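Local structure of AgaA (Rhizobium radiobacter, 6HLX) at residues R325-S330 / G370-T375; S330-Q335 / P358-R363; S46-E51 / Y180-K185; K29-R34 / L478-T483. The protein binds agropinic acid as a periplasmic solute-binding protein and probably delivers this opine to an ABC transporter for import into the bacterium. All blocks are in the same frame, centred on the assembly; numbering follows the deposited sequence.

Contact 1 of 4, residues R325-S330 / G370-T375; sequences RLLATS and GDYDFT. With EDO (1,2-ethanediol), chain B.
Polar bonds set the register between two parallel strand ends here. L327 N gives an almost straight hydrogen bond to F374 O (2.9 Å, 177° at the hydrogen), lying in the carbonyl plane. One residue on, T375 OG1, anti to the backbone N, donates to L327 O over 2.8 Å, approaching from above the carbonyl plane; OG1 also meets R363 NH1. Two residues before L327, R325 N reaches D373 OD2 (3.0 Å) through the anti lone pair of the carboxylate, while the guanidinium of R325 bends off to a salt bridge with D356. Water 1 donates to R325 O and accepts from D373 N. D373 OD1 takes a bond from an ethanediol, probably from the crystallisation liquor.

Apolar packing occupies both faces of the sheet. L326 CD1 sits over the centre of the F374 ring, a CH-pi contact 3.7 Å from the centroid, and L326 CB touches CE1. On the other face L327 CD2 rests against Y372 CB at 4.0 Å. Strand 322-327, helix 333-347, strand 351-356, helix 360-369 and strand 374-379 follow in turn, and the three parallel strands show the beta-alpha-beta crossovers typical of periplasmic binding proteins.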
# COMPACT_ATOMS: atom_id res chain seq x y z
N ARG A 325 -4.08 20.87 -12.66
CA ARG A 325 -4.94 20.47 -11.57
C ARG A 325 -4.23 19.40 -10.75
O ARG A 325 -3.66 18.48 -11.32
CB ARG A 325 -6.27 19.91 -12.09
CG ARG A 325 -7.07 20.92 -12.93
CD ARG A 325 -8.54 20.53 -13.02
NE ARG A 325 -9.24 20.74 -11.75
CZ ARG A 325 -9.87 21.87 -11.41
NH1 ARG A 325 -9.90 22.90 -12.25
NH2 ARG A 325 -10.47 21.97 -10.23
N LEU A 326 -4.28 19.52 -9.41
CA LEU A 326 -3.70 18.54 -8.48
C LEU A 326 -4.81 17.77 -7.79
O LEU A 326 -5.65 18.36 -7.11
CB LEU A 326 -2.83 19.24 -7.44
CG LEU A 326 -2.20 18.40 -6.29
CD1 LEU A 326 -1.26 17.32 -6.84
CD2 LEU A 326 -1.43 19.31 -5.35
N LEU A 327 -4.76 16.44 -7.94
CA LEU A 327 -5.74 15.56 -7.29
C LEU A 327 -5.23 15.14 -5.92
O LEU A 327 -4.13 14.60 -5.79
CB LEU A 327 -6.00 14.31 -8.15
CG LEU A 327 -6.90 13.22 -7.54
CD1 LEU A 327 -8.34 13.74 -7.28
CD2 LEU A 327 -6.89 11.96 -8.39
N ALA A 328 -6.07 15.32 -4.91
CA ALA A 328 -5.75 14.80 -3.57
C ALA A 328 -7.11 14.41 -2.95
O ALA A 328 -7.96 13.90 -3.68
CB ALA A 328 -5.00 15.85 -2.74
N THR A 329 -7.30 14.62 -1.65
CA THR A 329 -8.57 14.28 -0.98
C THR A 329 -8.78 15.21 0.19
O THR A 329 -7.80 15.66 0.79
CB THR A 329 -8.59 12.79 -0.53
OG1 THR A 329 -9.87 12.44 0.05
CG2 THR A 329 -7.46 12.45 0.49
N SER A 330 -10.04 15.44 0.57
CA SER A 330 -10.33 16.20 1.78
C SER A 330 -10.58 15.19 2.94
O SER A 330 -10.77 15.62 4.07
CB SER A 330 -11.58 17.04 1.58
OG SER A 330 -12.55 16.15 1.05
N GLY A 370 -6.00 6.89 -14.14
CA GLY A 370 -5.09 7.97 -14.54
C GLY A 370 -5.83 9.24 -14.89
O GLY A 370 -5.33 10.08 -15.65
N ASP A 371 -7.05 9.42 -14.32
CA ASP A 371 -7.88 10.59 -14.57
C ASP A 371 -7.41 11.79 -13.73
O ASP A 371 -8.14 12.28 -12.86
CB ASP A 371 -9.37 10.27 -14.35
CG ASP A 371 -10.31 11.38 -14.75
OD1 ASP A 371 -9.86 12.33 -15.46
OD2 ASP A 371 -11.49 11.33 -14.34
N TYR A 372 -6.19 12.26 -14.00
CA TYR A 372 -5.59 13.37 -13.28
C TYR A 372 -4.36 13.87 -14.04
O TYR A 372 -3.87 13.15 -14.90
CB TYR A 372 -5.19 12.92 -11.85
CG TYR A 372 -4.14 11.83 -11.74
CD1 TYR A 372 -2.78 12.14 -11.73
CD2 TYR A 372 -4.50 10.50 -11.53
CE1 TYR A 372 -1.81 11.16 -11.54
CE2 TYR A 372 -3.53 9.49 -11.38
CZ TYR A 372 -2.18 9.83 -11.37
OH TYR A 372 -1.22 8.88 -11.14
N ASP A 373 -3.86 15.08 -13.68
CA ASP A 373 -2.63 15.68 -14.24
C ASP A 373 -1.47 15.23 -13.31
O ASP A 373 -0.48 14.67 -13.77
CB ASP A 373 -2.74 17.21 -14.25
CG ASP A 373 -3.84 17.78 -15.14
OD1 ASP A 373 -4.28 17.06 -16.07
OD2 ASP A 373 -4.28 18.92 -14.89
N PHE A 374 -1.65 15.44 -12.00
CA PHE A 374 -0.74 14.92 -10.96
C PHE A 374 -1.49 14.72 -9.68
O PHE A 374 -2.60 15.25 -9.53
CB PHE A 374 0.57 15.71 -10.79
CG PHE A 374 0.59 17.11 -10.20
CD1 PHE A 374 -0.43 18.02 -10.50
CD2 PHE A 374 1.71 17.57 -9.51
CE1 PHE A 374 -0.35 19.35 -10.06
CE2 PHE A 374 1.79 18.90 -9.07
CZ PHE A 374 0.76 19.78 -9.35
N THR A 375 -0.97 13.86 -8.80
CA THR A 375 -1.69 13.53 -7.55
C THR A 375 -0.75 13.44 -6.38
O THR A 375 0.41 13.06 -6.56
CB THR A 375 -2.53 12.23 -7.71
OG1 THR A 375 -3.33 12.01 -6.52
CG2 THR A 375 -1.68 10.95 -7.95
C1 EDO B . -3.88 13.94 -19.90
O1 EDO B . -3.73 15.21 -20.50
C2 EDO B . -3.31 14.00 -18.46
O2 EDO B . -4.09 14.86 -17.65
O HOH W 1 -5.22 16.29 -11.53

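Contact 2 of 4, residues S330-Q335 / P358-R363; sequences SQYSFQ and PDWASR. With G9Z (agropinic acid), chain E.
W360 lays one face of its indole over the pyrrolidone-like ring of agropinic acid, with ligand atom CAC 3.6 Å above the plane. Y332 closes on the same ring from another direction: its own face lies over CB and CAC of the ligand, and Y332 CZ comes within 3.4 Å of CAC. The two aromatic planes stand at 81° to each other, and Y332 CE1 touches W360 CB (3.8 Å) at the edge of the tyrosine ring. CG of W360 is anti to the backbone N, whereas CG of Y332 is anti to the carbonyl carbon, so both rings swing inward from the starts of their helices. Outside, Y332 OH bonds S9 and W360 NE1 bonds P21 O, which fixes the polar tips.

Q335, bent at chi2 (-111°), gives NE2 to the carboxylate oxygen OXT of the ligand at 3.0 Å. R363 reaches the polyol tail at the edge of its guanidinium: NH2 donates to OAT and NH1 to OAS, each at 2.9 Å. Water 2 ties Q335 OE1 to R363 NE, coupling the two donors.

Farther from the ligand, S330 N donates to P358 O (3.2 Å). D359 is the N-cap of helix 360-369; its OD1 accepts from both S362 N and S362 OG.

Within these two segments, aromatic faces grip the lactam, an amide donates to the carboxylate, and a guanidinium reads two hydroxyls; together they recognise both the ring and the tail of the opine, a share of a pocket that other residues complete.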
# COMPACT_ATOMS: atom_id res chain seq x y z
N SER A 330 -10.04 15.44 0.57
CA SER A 330 -10.33 16.20 1.78
C SER A 330 -10.58 15.19 2.94
O SER A 330 -10.77 15.62 4.07
CB SER A 330 -11.58 17.04 1.58
OG SER A 330 -12.55 16.15 1.05
N GLN A 331 -10.63 13.87 2.67
CA GLN A 331 -10.92 12.86 3.71
C GLN A 331 -9.78 12.72 4.75
O GLN A 331 -10.03 12.30 5.89
CB GLN A 331 -11.24 11.51 3.07
CG GLN A 331 -11.77 10.49 4.13
CD GLN A 331 -12.52 9.31 3.58
OE1 GLN A 331 -12.60 8.23 4.23
NE2 GLN A 331 -13.13 9.46 2.41
N TYR A 332 -8.54 13.00 4.32
CA TYR A 332 -7.37 12.91 5.18
C TYR A 332 -6.80 14.31 5.23
O TYR A 332 -6.34 14.83 4.20
CB TYR A 332 -6.36 11.91 4.58
CG TYR A 332 -6.92 10.50 4.59
CD1 TYR A 332 -7.77 10.06 3.57
CD2 TYR A 332 -6.65 9.62 5.64
CE1 TYR A 332 -8.33 8.79 3.59
CE2 TYR A 332 -7.21 8.35 5.68
CZ TYR A 332 -8.07 7.94 4.67
OH TYR A 332 -8.60 6.68 4.69
N SER A 333 -6.90 14.97 6.38
CA SER A 333 -6.42 16.35 6.49
C SER A 333 -4.98 16.50 6.01
O SER A 333 -4.67 17.50 5.36
CB SER A 333 -6.55 16.87 7.91
OG SER A 333 -7.93 17.01 8.21
N PHE A 334 -4.12 15.50 6.29
CA PHE A 334 -2.72 15.66 5.82
C PHE A 334 -2.62 15.71 4.29
O PHE A 334 -1.73 16.38 3.77
CB PHE A 334 -1.78 14.60 6.42
CG PHE A 334 -2.02 13.19 5.94
CD1 PHE A 334 -1.42 12.72 4.77
CD2 PHE A 334 -2.84 12.31 6.66
CE1 PHE A 334 -1.66 11.42 4.32
CE2 PHE A 334 -3.05 11.00 6.22
CZ PHE A 334 -2.45 10.56 5.06
N GLN A 335 -3.51 15.01 3.57
CA GLN A 335 -3.50 15.02 2.10
C GLN A 335 -3.96 16.39 1.60
O GLN A 335 -3.30 17.02 0.74
CB GLN A 335 -4.43 13.93 1.57
CG GLN A 335 -3.91 12.50 1.73
CD GLN A 335 -3.56 11.88 0.40
OE1 GLN A 335 -3.90 12.38 -0.67
NE2 GLN A 335 -2.89 10.75 0.46
N PRO A 358 -11.85 15.45 -3.57
CA PRO A 358 -13.04 14.64 -3.27
C PRO A 358 -12.79 13.70 -2.10
O PRO A 358 -11.70 13.71 -1.52
CB PRO A 358 -13.23 13.85 -4.56
CG PRO A 358 -11.81 13.58 -5.01
CD PRO A 358 -11.06 14.86 -4.68
N ASP A 359 -13.76 12.84 -1.77
CA ASP A 359 -13.54 11.87 -0.70
C ASP A 359 -12.53 10.81 -1.18
O ASP A 359 -12.14 10.82 -2.35
CB ASP A 359 -14.85 11.25 -0.21
CG ASP A 359 -15.53 10.23 -1.12
OD1 ASP A 359 -15.04 10.01 -2.23
OD2 ASP A 359 -16.54 9.66 -0.71
N TRP A 360 -12.11 9.89 -0.29
CA TRP A 360 -11.06 8.95 -0.67
C TRP A 360 -11.44 8.03 -1.82
O TRP A 360 -10.65 7.88 -2.77
CB TRP A 360 -10.56 8.13 0.55
CG TRP A 360 -9.45 7.22 0.15
CD1 TRP A 360 -9.54 5.87 -0.05
CD2 TRP A 360 -8.18 7.62 -0.35
NE1 TRP A 360 -8.34 5.39 -0.53
CE2 TRP A 360 -7.49 6.44 -0.73
CE3 TRP A 360 -7.52 8.85 -0.45
CZ2 TRP A 360 -6.18 6.47 -1.23
CZ3 TRP A 360 -6.21 8.88 -0.94
CH2 TRP A 360 -5.57 7.70 -1.34
N ALA A 361 -12.61 7.39 -1.74
CA ALA A 361 -13.04 6.45 -2.79
C ALA A 361 -13.08 7.13 -4.18
O ALA A 361 -12.66 6.53 -5.17
CB ALA A 361 -14.39 5.85 -2.44
N SER A 362 -13.54 8.41 -4.23
CA SER A 362 -13.58 9.12 -5.51
C SER A 362 -12.17 9.41 -6.01
O SER A 362 -11.91 9.23 -7.19
CB SER A 362 -14.38 10.42 -5.40
OG SER A 362 -15.70 10.08 -5.01
N ARG A 363 -11.25 9.81 -5.10
CA ARG A 363 -9.84 10.04 -5.49
C ARG A 363 -9.26 8.72 -6.07
O ARG A 363 -8.62 8.74 -7.12
CB ARG A 363 -9.02 10.51 -4.25
CG ARG A 363 -7.51 10.74 -4.51
CD ARG A 363 -6.70 9.45 -4.43
NE ARG A 363 -5.29 9.73 -4.69
CZ ARG A 363 -4.35 8.81 -4.93
NH1 ARG A 363 -3.10 9.19 -5.19
NH2 ARG A 363 -4.65 7.52 -4.90
OAM G9Z E . -5.55 4.39 1.71
CAB G9Z E . -5.08 5.52 1.90
CAC G9Z E . -5.82 6.56 2.49
CB G9Z E . -4.86 7.79 2.55
CA G9Z E . -3.62 7.36 1.78
C G9Z E . -2.43 7.59 2.55
O G9Z E . -2.06 6.71 3.38
N G9Z E . -3.87 5.92 1.45
CAG G9Z E . -2.86 5.01 0.80
CAH G9Z E . -2.82 5.24 -0.71
OAP G9Z E . -2.37 6.58 -0.91
CAI G9Z E . -1.89 4.27 -1.44
OAQ G9Z E . -2.08 2.94 -0.90
CAJ G9Z E . -2.21 4.20 -2.97
OAR G9Z E . -1.31 3.27 -3.61
CAK G9Z E . -2.22 5.54 -3.74
OAT G9Z E . -2.80 5.35 -5.04
CAL G9Z E . -0.83 6.19 -3.83
OAS G9Z E . -0.93 7.49 -4.43
OXT G9Z E . -1.82 8.68 2.38
O HOH W 2 -3.99 11.95 -3.42

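Contact 3 of 4, residues S46-E51 / Y180-K185; sequences SPELAE and YYKKGK. With ACT (acetate ion), chain K; SO4 (sulfate ion), chain T.
Chi1 of E48 (-68°) and chi2 (-69°) fold its chain back so that the carboxylate faces the loop 180-185, while Y181 takes the crowded rotamer (chi1 52°), with CG between the backbone N and the carbonyl carbon, and lifts its hydroxyl to meet it. The loop connects strands 171-176 and 190-195 of the mixed sheet and contains a type II beta turn from K182 to K185; E48 lies at the break in strand 45-55 of the separate antiparallel sheet, so the contact ties two sheets together.

The two carboxylate oxygens are held differently. Y181 OH donates to E48 OE1 at 2.7 Å, using the anti lone pair, with that oxygen at the edge of the tyrosine ring. K182, extended beyond CG, brings NZ to E48 OE2 (2.9 Å) as a salt bridge on the syn lone pair. S46 OG also donates to OE2, from above the carboxylate plane. With K182 NZ and S46 OG both donating to OE2, the buried E48 is probably held as the anion. K182 has a second salt bridge, to E481.

Beside the polar cluster L49 crosses Y181 at about a right angle, its CD2 lying 3.7 Å from Y181 CE2. K182 NZ also donates to oxygen OXT of an acetate, probably from the crystallisation liquor, at 2.8 Å.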
# COMPACT_ATOMS: atom_id res chain seq x y z
N SER A 46 5.74 -15.55 6.12
CA SER A 46 5.15 -16.66 6.85
C SER A 46 4.45 -17.63 5.89
O SER A 46 3.69 -17.17 5.04
CB SER A 46 4.14 -16.11 7.86
OG SER A 46 3.43 -17.15 8.53
N PRO A 47 4.67 -18.97 6.00
CA PRO A 47 3.93 -19.92 5.16
C PRO A 47 2.48 -19.99 5.68
O PRO A 47 2.22 -20.38 6.83
CB PRO A 47 4.71 -21.22 5.32
CG PRO A 47 5.33 -21.14 6.68
CD PRO A 47 5.56 -19.67 6.96
N GLU A 48 1.55 -19.53 4.85
CA GLU A 48 0.13 -19.45 5.24
C GLU A 48 -0.65 -20.58 4.58
O GLU A 48 -0.58 -21.70 5.08
CB GLU A 48 -0.45 -18.04 4.99
CG GLU A 48 0.17 -16.99 5.92
CD GLU A 48 -0.17 -17.06 7.41
OE1 GLU A 48 -1.24 -17.60 7.77
OE2 GLU A 48 0.64 -16.53 8.22
N LEU A 49 -1.34 -20.33 3.45
CA LEU A 49 -2.01 -21.47 2.79
C LEU A 49 -1.01 -22.48 2.18
O LEU A 49 -1.35 -23.66 1.98
CB LEU A 49 -3.02 -21.00 1.76
CG LEU A 49 -4.17 -20.20 2.35
CD1 LEU A 49 -5.07 -19.67 1.23
CD2 LEU A 49 -5.00 -21.05 3.37
N ALA A 50 0.22 -22.03 1.93
CA ALA A 50 1.30 -22.93 1.54
C ALA A 50 2.01 -23.31 2.85
O ALA A 50 2.49 -22.43 3.55
CB ALA A 50 2.28 -22.23 0.59
N GLU A 51 2.01 -24.60 3.22
CA GLU A 51 2.75 -25.06 4.42
C GLU A 51 4.28 -24.96 4.17
O GLU A 51 5.07 -24.83 5.11
CB GLU A 51 2.40 -26.51 4.71
CG GLU A 51 2.95 -26.99 6.03
CD GLU A 51 2.36 -28.30 6.50
OE1 GLU A 51 2.69 -28.71 7.64
OE2 GLU A 51 1.58 -28.92 5.74
N TYR A 180 -10.15 -22.26 11.41
CA TYR A 180 -8.88 -21.63 10.98
C TYR A 180 -7.71 -22.55 11.38
O TYR A 180 -7.77 -23.25 12.39
CB TYR A 180 -8.74 -20.26 11.62
CG TYR A 180 -7.52 -19.48 11.18
CD1 TYR A 180 -7.28 -19.21 9.84
CD2 TYR A 180 -6.63 -18.96 12.12
CE1 TYR A 180 -6.19 -18.42 9.44
CE2 TYR A 180 -5.56 -18.16 11.74
CZ TYR A 180 -5.31 -17.93 10.40
OH TYR A 180 -4.27 -17.12 10.02
N TYR A 181 -6.66 -22.59 10.53
CA TYR A 181 -5.56 -23.56 10.71
C TYR A 181 -4.53 -23.25 11.80
O TYR A 181 -3.68 -24.12 12.06
CB TYR A 181 -4.84 -23.80 9.37
CG TYR A 181 -4.40 -22.54 8.68
CD1 TYR A 181 -3.19 -21.92 9.00
CD2 TYR A 181 -5.17 -21.96 7.67
CE1 TYR A 181 -2.76 -20.76 8.35
CE2 TYR A 181 -4.77 -20.79 7.02
CZ TYR A 181 -3.57 -20.19 7.37
OH TYR A 181 -3.17 -19.07 6.69
N LYS A 182 -4.57 -22.07 12.44
CA LYS A 182 -3.61 -21.77 13.51
C LYS A 182 -4.24 -22.02 14.86
O LYS A 182 -5.32 -21.49 15.16
CB LYS A 182 -3.12 -20.32 13.42
CG LYS A 182 -2.36 -20.01 12.14
CD LYS A 182 -1.79 -18.61 12.15
CE LYS A 182 -1.14 -18.27 10.82
NZ LYS A 182 -0.53 -16.90 10.83
N LYS A 183 -3.59 -22.86 15.70
CA LYS A 183 -4.08 -23.20 17.04
C LYS A 183 -4.20 -21.93 17.91
O LYS A 183 -3.29 -21.11 17.92
CB LYS A 183 -3.13 -24.23 17.69
CG LYS A 183 -3.72 -24.88 18.94
CD LYS A 183 -2.67 -25.69 19.70
CE LYS A 183 -3.27 -26.69 20.66
NZ LYS A 183 -4.05 -26.05 21.76
N GLY A 184 -5.34 -21.78 18.58
CA GLY A 184 -5.60 -20.66 19.47
C GLY A 184 -5.79 -19.32 18.79
O GLY A 184 -5.75 -18.27 19.45
N LYS A 185 -5.94 -19.33 17.46
CA LYS A 185 -6.14 -18.07 16.75
C LYS A 185 -7.42 -18.10 15.92
O LYS A 185 -7.77 -19.14 15.36
CB LYS A 185 -4.93 -17.75 15.85
CG LYS A 185 -3.64 -17.54 16.63
CD LYS A 185 -2.53 -17.07 15.69
CE LYS A 185 -1.19 -16.97 16.40
NZ LYS A 185 -0.22 -16.21 15.57
C ACT K . 2.14 -17.63 13.67
O ACT K . 2.61 -16.89 14.57
OXT ACT K . 1.66 -17.22 12.58
CH3 ACT K . 2.15 -19.15 13.93
S SO4 T . -8.07 -24.53 18.39
O1 SO4 T . -9.43 -24.83 18.86
O2 SO4 T . -7.10 -25.28 19.20
O3 SO4 T . -7.96 -24.94 16.99
O4 SO4 T . -7.82 -23.10 18.52

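Contact 4 of 4, residues K29-R34 / L478-T483; sequences KLAIHR and LSIENT
R34 sets its CG anti to the carbonyl carbon; the chain bends at chi2 (-65°) and then runs straight through chi3. The guanidinium thus curls back over the C-terminal end of the preceding helix, 23-32. NH1 donates to L30 O (3.0 Å, 163° at the hydrogen) and also to H33 O at 2.8 Å. Both acceptors lie close to the guanidinium plane, so the flat group has little freedom to rotate.

With the plane fixed, its face and edge meet different neighbours across the contact. L478, its CG anti to the carbonyl carbon, sets CD2 against one guanidinium face, 3.5 Å from R34 NH1 and offset toward the rim. At the edge, R34 NH2 forms a salt bridge to E481 OE1, but the hydrogen bond within it is weak at 3.1 Å. Guanidinium and carboxylate planes stand 72° apart. E481 takes the crowded rotamer, with CG between the backbone N and the carbonyl carbon, and then runs extended; its strongest partner is Y180 OH. Water 3 completes the edge, accepting from R34 NH2 and donating to L30 O and L478 O.

The rest is apolar. L30 CD2 meets L478 CD2 at 3.8 Å as the two leucines cross obliquely, and A31 CB lies 4.0 Å from I480 CG2, the branch in the crowded position.

What results is a helix C-terminal end whose carbonyl L30 O, with H33 O just beyond, is gripped by R34 and packed on the 3-10 segment 478-481, so that the N-terminal and C-terminal parts of the chain meet within one lobe of the binding-protein fold.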
# COMPACT_ATOMS: atom_id res chain seq x y z
N LYS A 29 -9.77 -6.88 4.58
CA LYS A 29 -9.36 -8.08 3.81
C LYS A 29 -8.37 -8.95 4.59
O LYS A 29 -8.45 -10.17 4.52
CB LYS A 29 -8.68 -7.69 2.49
CG LYS A 29 -9.70 -7.25 1.44
CD LYS A 29 -9.13 -7.22 0.00
CE LYS A 29 -7.95 -6.25 -0.14
NZ LYS A 29 -7.62 -5.99 -1.58
N LEU A 30 -7.46 -8.32 5.36
CA LEU A 30 -6.43 -9.07 6.09
C LEU A 30 -6.96 -9.78 7.35
O LEU A 30 -6.27 -10.62 7.93
CB LEU A 30 -5.22 -8.18 6.38
CG LEU A 30 -4.47 -7.74 5.12
CD1 LEU A 30 -3.51 -6.63 5.43
CD2 LEU A 30 -3.78 -8.93 4.40
N ALA A 31 -8.22 -9.52 7.71
CA ALA A 31 -8.87 -10.26 8.79
C ALA A 31 -9.53 -11.52 8.21
O ALA A 31 -9.61 -12.53 8.89
CB ALA A 31 -9.95 -9.38 9.43
N ILE A 32 -10.07 -11.43 6.99
CA ILE A 32 -10.88 -12.49 6.37
C ILE A 32 -10.11 -13.39 5.42
O ILE A 32 -10.60 -14.47 5.10
CB ILE A 32 -12.02 -11.76 5.60
CG1 ILE A 32 -12.99 -11.05 6.58
CG2 ILE A 32 -12.80 -12.67 4.60
CD1 ILE A 32 -13.83 -9.90 5.79
N HIS A 33 -8.98 -12.91 4.89
CA HIS A 33 -8.29 -13.65 3.83
C HIS A 33 -6.86 -14.01 4.14
O HIS A 33 -6.21 -13.34 4.94
CB HIS A 33 -8.30 -12.80 2.54
CG HIS A 33 -9.66 -12.63 1.93
ND1 HIS A 33 -10.34 -13.69 1.38
CD2 HIS A 33 -10.40 -11.50 1.76
CE1 HIS A 33 -11.48 -13.20 0.92
NE2 HIS A 33 -11.55 -11.87 1.13
N ARG A 34 -6.33 -15.00 3.39
CA ARG A 34 -4.94 -15.44 3.47
C ARG A 34 -4.46 -15.78 2.07
O ARG A 34 -5.25 -16.24 1.24
CB ARG A 34 -4.81 -16.68 4.38
CG ARG A 34 -4.86 -16.37 5.90
CD ARG A 34 -3.66 -15.54 6.32
NE ARG A 34 -3.66 -15.14 7.73
CZ ARG A 34 -4.22 -14.03 8.21
NH1 ARG A 34 -4.91 -13.22 7.41
NH2 ARG A 34 -4.12 -13.73 9.50
N LEU A 478 -3.28 -7.57 9.54
CA LEU A 478 -2.95 -8.99 9.72
C LEU A 478 -2.81 -9.35 11.21
O LEU A 478 -3.17 -10.47 11.62
CB LEU A 478 -1.60 -9.31 9.06
CG LEU A 478 -1.63 -9.56 7.56
CD1 LEU A 478 -0.21 -9.47 6.95
CD2 LEU A 478 -2.23 -10.95 7.28
N SER A 479 -2.28 -8.42 12.02
CA SER A 479 -2.03 -8.68 13.44
C SER A 479 -3.32 -8.83 14.29
O SER A 479 -3.23 -9.18 15.47
CB SER A 479 -1.09 -7.63 14.02
OG SER A 479 -1.77 -6.41 14.28
N ILE A 480 -4.51 -8.58 13.69
CA ILE A 480 -5.78 -8.74 14.45
C ILE A 480 -5.95 -10.19 14.94
O ILE A 480 -6.65 -10.42 15.92
CB ILE A 480 -7.00 -8.24 13.62
CG1 ILE A 480 -8.26 -7.93 14.53
CG2 ILE A 480 -7.36 -9.20 12.46
CD1 ILE A 480 -8.13 -6.60 15.36
N GLU A 481 -5.31 -11.17 14.28
CA GLU A 481 -5.44 -12.56 14.72
C GLU A 481 -4.75 -12.82 16.06
O GLU A 481 -4.98 -13.87 16.67
CB GLU A 481 -4.93 -13.53 13.65
CG GLU A 481 -3.42 -13.51 13.43
CD GLU A 481 -2.92 -14.58 12.48
OE1 GLU A 481 -3.75 -15.40 12.03
OE2 GLU A 481 -1.71 -14.62 12.19
N ASN A 482 -3.85 -11.92 16.48
CA ASN A 482 -3.11 -12.04 17.75
C ASN A 482 -3.65 -11.10 18.82
O ASN A 482 -3.14 -11.08 19.94
CB ASN A 482 -1.66 -11.63 17.51
CG ASN A 482 -0.96 -12.46 16.47
OD1 ASN A 482 -1.16 -13.68 16.37
ND2 ASN A 482 -0.10 -11.81 15.69
N THR A 483 -4.57 -10.22 18.43
CA THR A 483 -5.09 -9.19 19.32
C THR A 483 -6.00 -9.77 20.39
O THR A 483 -6.78 -10.67 20.11
CB THR A 483 -5.74 -8.09 18.48
OG1 THR A 483 -4.78 -7.65 17.49
CG2 THR A 483 -6.21 -6.89 19.33
O HOH W 3 -5.49 -11.47 10.47

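How the contacts relate
Contacts 1 and 2 lie on one side of the chain's centre, contacts 3 and 4 toward the other. Contact 2 is nested inside the loop closed by contact 1, their centres about 11 Å apart, and they share S330; T375 bonds R363, linking the sheet 322-327/374-379 to the ligand pocket. Contacts 3 and 4 also have centres about 11 Å apart and touch through side chains of 180-185 and 478-483, with contact 3 nested in the long loop closed by contact 4. Contacts 1 and 3 are about 40 Å apart, centre to centre, and come in series along the chain. Contact 2 lines the agropinic acid pocket and contact 1 is the strand pairing next to it, while the other pair knits distant chain parts together.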